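Local atomic coordinates of DNA helicase RecQ (PDB entry 4Q48), a protein that probably couples ATP hydrolysis to the unwinding of duplex DNA, translocating 3'-5', this chain being its catalytic core of helicase, zinc-binding and RQC domains. Residues A183-R188 / H388-E392; A417-S422 / G499-E503. One frame throughout, in Å; residues are numbered along the deposited sequence.

Overall arrangement
From the N terminus, the chain first builds a RecA-like lobe around a seven-stranded parallel sheet, and residues 183-188 follow strand 176-180 of that sheet. The second RecA-like lobe comes next, then the zinc-binding region, where 388-392 returns to the first lobe. Contact 1 thus closes a loop of 199 residues and ties the first lobe to the zinc-binding region. Contact 2 opens only later, in the RQC domain: 499-503 comes back to helix 414-426 across 76 residues. The two loops follow in series, neither nesting nor crossing. Their centres lie 22 Å apart, with about 11 Å between nearest atoms. Contact 1 joins two domains; contact 2 lies within one.

Contact 1 (A183-R188 / H388-E392); sequences ADERTR and HYFGE
Ala183 and Phe390 bring two backbones from different domains unusually close, with only 4.5 Å between Ala183 CA and Phe390 CA. Small size suits Ala183: its methyl points into the other segment and lies against the Phe390 backbone carbonyl. The apolar contact of the pair is between Ala183 CB and Phe390 CB, 4.3 Å apart. Phe390 points its side chain away at its root, yet a ring edge stays near Ala183, Phe390 CD1 lying 4.0 Å from Ala183 N. The same ring meets those of Phe207, nearly parallel, and Tyr321, inclined. Gly391, at phi 85°, is the C' residue of a Schellman motif that ends helix 382-389. Gly391 N bonds to His388 O at 2.9 Å, and Glu392 N turns back to the same helix. Lacking a side chain, Gly391 tolerates the positive phi. As modelled, Gly391 CA lies over one face of the Arg188 guanidinium, whose exact placing is doubtful, as is any weak bond from it to Tyr389 O. Tyr389 has CG anti to the backbone N (chi1 -171°), which turns the ring across to Asp184. There Tyr389 OH sits 3.6 Å from Asp184 OD2, with ring and carboxylate planes 30° apart. Lys368 links the two, salt-bridged to the acid and hydrogen-bonded to the phenol. Segment 183-188 follows the turn after strand 176-180, where motif III of superfamily 2 helicases probably lies. The contact is an interface between the first RecA-like lobe and the helical zinc-binding region of the RecQ core.

Contact 2 (A417-S422 / G499-E503); sequences AQMALS and GILKE
Within the RQC domain, which belongs to the winged-helix branch of the helix-turn-helix class, helix 414-426 packs against the short helix 498-501 through a small set of apolar side chains. Leu421 sets its CD1 branch against two consecutive residues of the other helix, 3.9 Å from Ile500 CB and 4.0 Å from Leu501 CG. It crosses Ile500 at about a right angle and Leu501 more obliquely. A turn earlier, the Ala417 methyl meets the end of the isoleucine, Ala417 CB standing 3.9 Å from Ile500 CD1, and its small size leaves room for that longer branched chain. Ile500 CG2, anti to its own backbone N, bridges two successive positions of the helix, 3.7 Å from Gln418 CG and 4.0 Å from Ala417 CB; a beta-branched residue can reach both. Gln418 stretches out beyond CG (chi2 171°), laying its aliphatic part on Ile500. The extended chain brings Gln418 NE2 to 3.5 Å from Ile500 O, a polar approach that does not amount to a hydrogen bond. Leu501 brings CD2 to within 3.8 Å of Ser422 OG, a hydroxyl that also makes a weak bond back to Gln418 O. Leu477 of helix 467-479 touches both Ala417 and Ile500, while Tyr482 touches Leu421 and Ile500. This meeting of two helices through aliphatic side chains forms part of the helical packing of the winged-helix domain.

Contact 1 (A183-R188 / H388-E392)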
loop_
_atom_site.group_PDB
_atom_site.type_symbol
_atom_site.label_atom_id
_atom_site.label_comp_id
_atom_site.label_asym_id
_atom_site.label_seq_id
_atom_site.Cartn_x
_atom_site.Cartn_y
_atom_site.Cartn_z
ATOM N N ALA A 183 1.611 -1.860 -2.004
ATOM C CA ALA A 183 1.545 -2.556 -3.281
ATOM C C ALA A 183 1.098 -1.665 -4.440
ATOM O O ALA A 183 0.353 -2.112 -5.321
ATOM C CB ALA A 183 0.623 -3.772 -3.151
ATOM N N ASP A 184 1.533 -0.404 -4.417
ATOM C CA ASP A 184 1.378 0.504 -5.560
ATOM C C ASP A 184 1.709 -0.197 -6.899
ATOM O O ASP A 184 2.683 -0.942 -7.006
ATOM C CB ASP A 184 2.243 1.749 -5.349
ATOM C CG ASP A 184 1.774 2.932 -6.167
ATOM O OD1 ASP A 184 0.933 2.739 -7.058
ATOM O OD2 ASP A 184 2.236 4.064 -5.913
ATOM N N GLU A 185 0.863 0.024 -7.902
ATOM C CA GLU A 185 0.833 -0.779 -9.121
ATOM C C GLU A 185 2.058 -0.555 -9.999
ATOM O O GLU A 185 2.609 -1.505 -10.551
ATOM C CB GLU A 185 -0.443 -0.428 -9.887
ATOM C CG GLU A 185 -0.681 -1.069 -11.238
ATOM C CD GLU A 185 -1.812 -0.349 -11.994
ATOM O OE1 GLU A 185 -2.685 0.279 -11.336
ATOM O OE2 GLU A 185 -1.834 -0.402 -13.246
ATOM N N ARG A 186 2.490 0.696 -10.110
ATOM C CA ARG A 186 3.834 1.049 -10.585
ATOM C C ARG A 186 4.996 0.557 -9.733
ATOM O O ARG A 186 6.121 0.415 -10.222
ATOM C CB ARG A 186 3.928 2.565 -10.777
ATOM C CG ARG A 186 3.363 2.982 -12.128
ATOM C CD ARG A 186 3.250 4.480 -12.284
ATOM N NE ARG A 186 2.503 5.032 -11.163
ATOM C CZ ARG A 186 2.110 6.295 -11.074
ATOM N NH1 ARG A 186 2.388 7.147 -12.051
ATOM N NH2 ARG A 186 1.425 6.696 -10.012
ATOM N N THR A 187 4.737 0.353 -8.451
ATOM C CA THR A 187 5.753 -0.161 -7.541
ATOM C C THR A 187 5.870 -1.686 -7.614
ATOM O O THR A 187 6.976 -2.223 -7.625
ATOM C CB THR A 187 5.455 0.262 -6.101
ATOM O OG1 THR A 187 5.134 1.661 -6.078
ATOM C CG2 THR A 187 6.660 -0.018 -5.213
ATOM N N ARG A 188 4.732 -2.370 -7.704
ATOM C CA ARG A 188 4.707 -3.820 -7.906
ATOM C C ARG A 188 5.501 -4.185 -9.156
ATOM O O ARG A 188 6.166 -5.217 -9.210
ATOM C CB ARG A 188 3.264 -4.309 -8.053
ATOM C CG ARG A 188 2.402 -4.142 -6.821
ATOM C CD ARG A 188 1.210 -5.076 -6.879
ATOM N NE ARG A 188 0.298 -4.672 -7.953
ATOM C CZ ARG A 188 -0.643 -3.738 -7.811
ATOM N NH1 ARG A 188 -0.810 -3.146 -6.643
ATOM N NH2 ARG A 188 -1.440 -3.405 -8.823
ATOM N N HIS A 388 -8.104 -2.307 -4.442
ATOM C CA HIS A 388 -7.515 -2.373 -5.778
ATOM C C HIS A 388 -6.143 -1.681 -5.823
ATOM O O HIS A 388 -5.220 -2.125 -6.507
ATOM C CB HIS A 388 -8.462 -1.739 -6.801
ATOM C CG HIS A 388 -7.840 -1.524 -8.150
ATOM N ND1 HIS A 388 -7.761 -2.521 -9.105
ATOM C CD2 HIS A 388 -7.233 -0.440 -8.688
ATOM C CE1 HIS A 388 -7.144 -2.054 -10.175
ATOM N NE2 HIS A 388 -6.814 -0.794 -9.948
ATOM N N TYR A 389 -6.005 -0.601 -5.071
ATOM C CA TYR A 389 -4.739 0.115 -4.987
ATOM C C TYR A 389 -3.621 -0.810 -4.476
ATOM O O TYR A 389 -2.463 -0.664 -4.848
ATOM C CB TYR A 389 -4.899 1.304 -4.062
ATOM C CG TYR A 389 -3.761 2.282 -4.023
ATOM C CD1 TYR A 389 -3.619 3.259 -5.013
ATOM C CD2 TYR A 389 -2.813 2.237 -3.001
ATOM C CE1 TYR A 389 -2.564 4.179 -4.978
ATOM C CE2 TYR A 389 -1.752 3.161 -2.955
ATOM C CZ TYR A 389 -1.643 4.133 -3.940
ATOM O OH TYR A 389 -0.607 5.048 -3.898
ATOM N N PHE A 390 -3.975 -1.778 -3.639
ATOM C CA PHE A 390 -2.978 -2.688 -3.096
ATOM C C PHE A 390 -2.935 -3.986 -3.906
ATOM O O PHE A 390 -2.292 -4.951 -3.503
ATOM C CB PHE A 390 -3.266 -2.995 -1.608
ATOM C CG PHE A 390 -3.207 -1.794 -0.728
ATOM C CD1 PHE A 390 -1.986 -1.268 -0.322
ATOM C CD2 PHE A 390 -4.369 -1.148 -0.346
ATOM C CE1 PHE A 390 -1.924 -0.120 0.468
ATOM C CE2 PHE A 390 -4.325 0.001 0.450
ATOM C CZ PHE A 390 -3.098 0.515 0.857
ATOM N N GLY A 391 -3.588 -4.002 -5.060
ATOM C CA GLY A 391 -3.531 -5.165 -5.917
ATOM C C GLY A 391 -4.524 -6.262 -5.594
ATOM O O GLY A 391 -4.479 -7.335 -6.190
ATOM N N GLU A 392 -5.420 -6.014 -4.648
ATOM C CA GLU A 392 -6.473 -6.977 -4.345
ATOM C C GLU A 392 -7.753 -6.589 -5.082
ATOM O O GLU A 392 -8.137 -5.422 -5.073
ATOM C CB GLU A 392 -6.731 -7.051 -2.842
ATOM C CG GLU A 392 -7.925 -7.905 -2.447
ATOM C CD GLU A 392 -7.976 -8.169 -0.946
ATOM O OE1 GLU A 392 -7.129 -7.613 -0.221
ATOM O OE2 GLU A 392 -8.872 -8.909 -0.488
#

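Contact 2 (A417-S422 / G499-E503)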
loop_
_atom_site.group_PDB
_atom_site.type_symbol
_atom_site.label_atom_id
_atom_site.label_comp_id
_atom_site.label_asym_id
_atom_site.label_seq_id
_atom_site.Cartn_x
_atom_site.Cartn_y
_atom_site.Cartn_z
ATOM N N ALA A 417 -16.927 4.946 -22.298
ATOM C CA ALA A 417 -15.721 4.262 -21.866
ATOM C C ALA A 417 -15.334 3.223 -22.901
ATOM O O ALA A 417 -14.162 3.134 -23.264
ATOM C CB ALA A 417 -15.894 3.624 -20.499
ATOM N N GLN A 418 -16.317 2.477 -23.413
ATOM C CA GLN A 418 -16.030 1.455 -24.430
ATOM C C GLN A 418 -15.460 2.109 -25.701
ATOM O O GLN A 418 -14.414 1.682 -26.213
ATOM C CB GLN A 418 -17.270 0.647 -24.783
ATOM C CG GLN A 418 -17.898 -0.188 -23.670
ATOM C CD GLN A 418 -19.268 -0.771 -24.091
ATOM O OE1 GLN A 418 -19.835 -0.400 -25.134
ATOM N NE2 GLN A 418 -19.791 -1.676 -23.290
ATOM N N MET A 419 -16.125 3.158 -26.191
ATOM C CA MET A 419 -15.615 3.876 -27.352
ATOM C C MET A 419 -14.173 4.291 -27.140
ATOM O O MET A 419 -13.321 4.124 -28.016
ATOM C CB MET A 419 -16.426 5.100 -27.643
ATOM C CG MET A 419 -17.651 4.861 -28.403
ATOM S SD MET A 419 -18.546 6.418 -28.533
ATOM C CE MET A 419 -20.229 5.798 -28.354
ATOM N N ALA A 420 -13.893 4.794 -25.950
ATOM C CA ALA A 420 -12.570 5.311 -25.679
ATOM C C ALA A 420 -11.568 4.175 -25.644
ATOM O O ALA A 420 -10.525 4.265 -26.282
ATOM C CB ALA A 420 -12.555 6.107 -24.375
ATOM N N LEU A 421 -11.902 3.094 -24.946
ATOM C CA LEU A 421 -10.995 1.951 -24.858
ATOM C C LEU A 421 -10.721 1.343 -26.257
ATOM O O LEU A 421 -9.591 0.941 -26.555
ATOM C CB LEU A 421 -11.546 0.890 -23.902
ATOM C CG LEU A 421 -11.651 1.264 -22.410
ATOM C CD1 LEU A 421 -12.414 0.204 -21.661
ATOM C CD2 LEU A 421 -10.330 1.549 -21.686
ATOM N N SER A 422 -11.726 1.282 -27.128
ATOM C CA SER A 422 -11.444 0.706 -28.433
ATOM C C SER A 422 -10.534 1.642 -29.205
ATOM O O SER A 422 -9.574 1.196 -29.856
ATOM C CB SER A 422 -12.713 0.414 -29.207
ATOM O OG SER A 422 -13.462 -0.550 -28.490
ATOM N N GLY A 499 -12.945 -5.706 -18.553
ATOM C CA GLY A 499 -14.080 -5.501 -17.675
ATOM C C GLY A 499 -15.164 -4.686 -18.338
ATOM O O GLY A 499 -16.337 -5.100 -18.377
ATOM N N ILE A 500 -14.786 -3.545 -18.904
ATOM C CA ILE A 500 -15.781 -2.709 -19.539
ATOM C C ILE A 500 -16.109 -3.247 -20.924
ATOM O O ILE A 500 -17.261 -3.237 -21.362
ATOM C CB ILE A 500 -15.307 -1.247 -19.569
ATOM C CG1 ILE A 500 -15.323 -0.716 -18.131
ATOM C CG2 ILE A 500 -16.224 -0.374 -20.419
ATOM C CD1 ILE A 500 -15.005 0.745 -17.964
ATOM N N LEU A 501 -15.088 -3.753 -21.595
ATOM C CA LEU A 501 -15.180 -4.145 -22.990
ATOM C C LEU A 501 -15.972 -5.433 -23.237
ATOM O O LEU A 501 -16.701 -5.535 -24.231
ATOM C CB LEU A 501 -13.760 -4.290 -23.549
ATOM C CG LEU A 501 -13.106 -2.971 -23.959
ATOM C CD1 LEU A 501 -11.604 -3.153 -24.246
ATOM C CD2 LEU A 501 -13.838 -2.302 -25.144
ATOM N N LYS A 502 -15.830 -6.413 -22.348
ATOM C CA LYS A 502 -16.428 -7.724 -22.597
ATOM C C LYS A 502 -17.232 -8.280 -21.419
ATOM O O LYS A 502 -18.162 -9.049 -21.625
ATOM C CB LYS A 502 -15.338 -8.732 -22.995
ATOM C CG LYS A 502 -14.530 -8.313 -24.254
ATOM C CD LYS A 502 -15.145 -8.786 -25.567
ATOM C CE LYS A 502 -14.224 -8.462 -26.767
ATOM N NZ LYS A 502 -13.823 -9.672 -27.596
ATOM N N GLU A 503 -16.872 -7.906 -20.194
ATOM C CA GLU A 503 -17.478 -8.498 -19.012
ATOM C C GLU A 503 -18.553 -7.615 -18.330
ATOM O O GLU A 503 -18.872 -7.806 -17.152
ATOM C CB GLU A 503 -16.381 -8.826 -18.000
ATOM C CG GLU A 503 -15.254 -9.715 -18.488
ATOM C CD GLU A 503 -14.024 -9.672 -17.564
ATOM O OE1 GLU A 503 -14.054 -8.908 -16.565
ATOM O OE2 GLU A 503 -13.022 -10.382 -17.838
#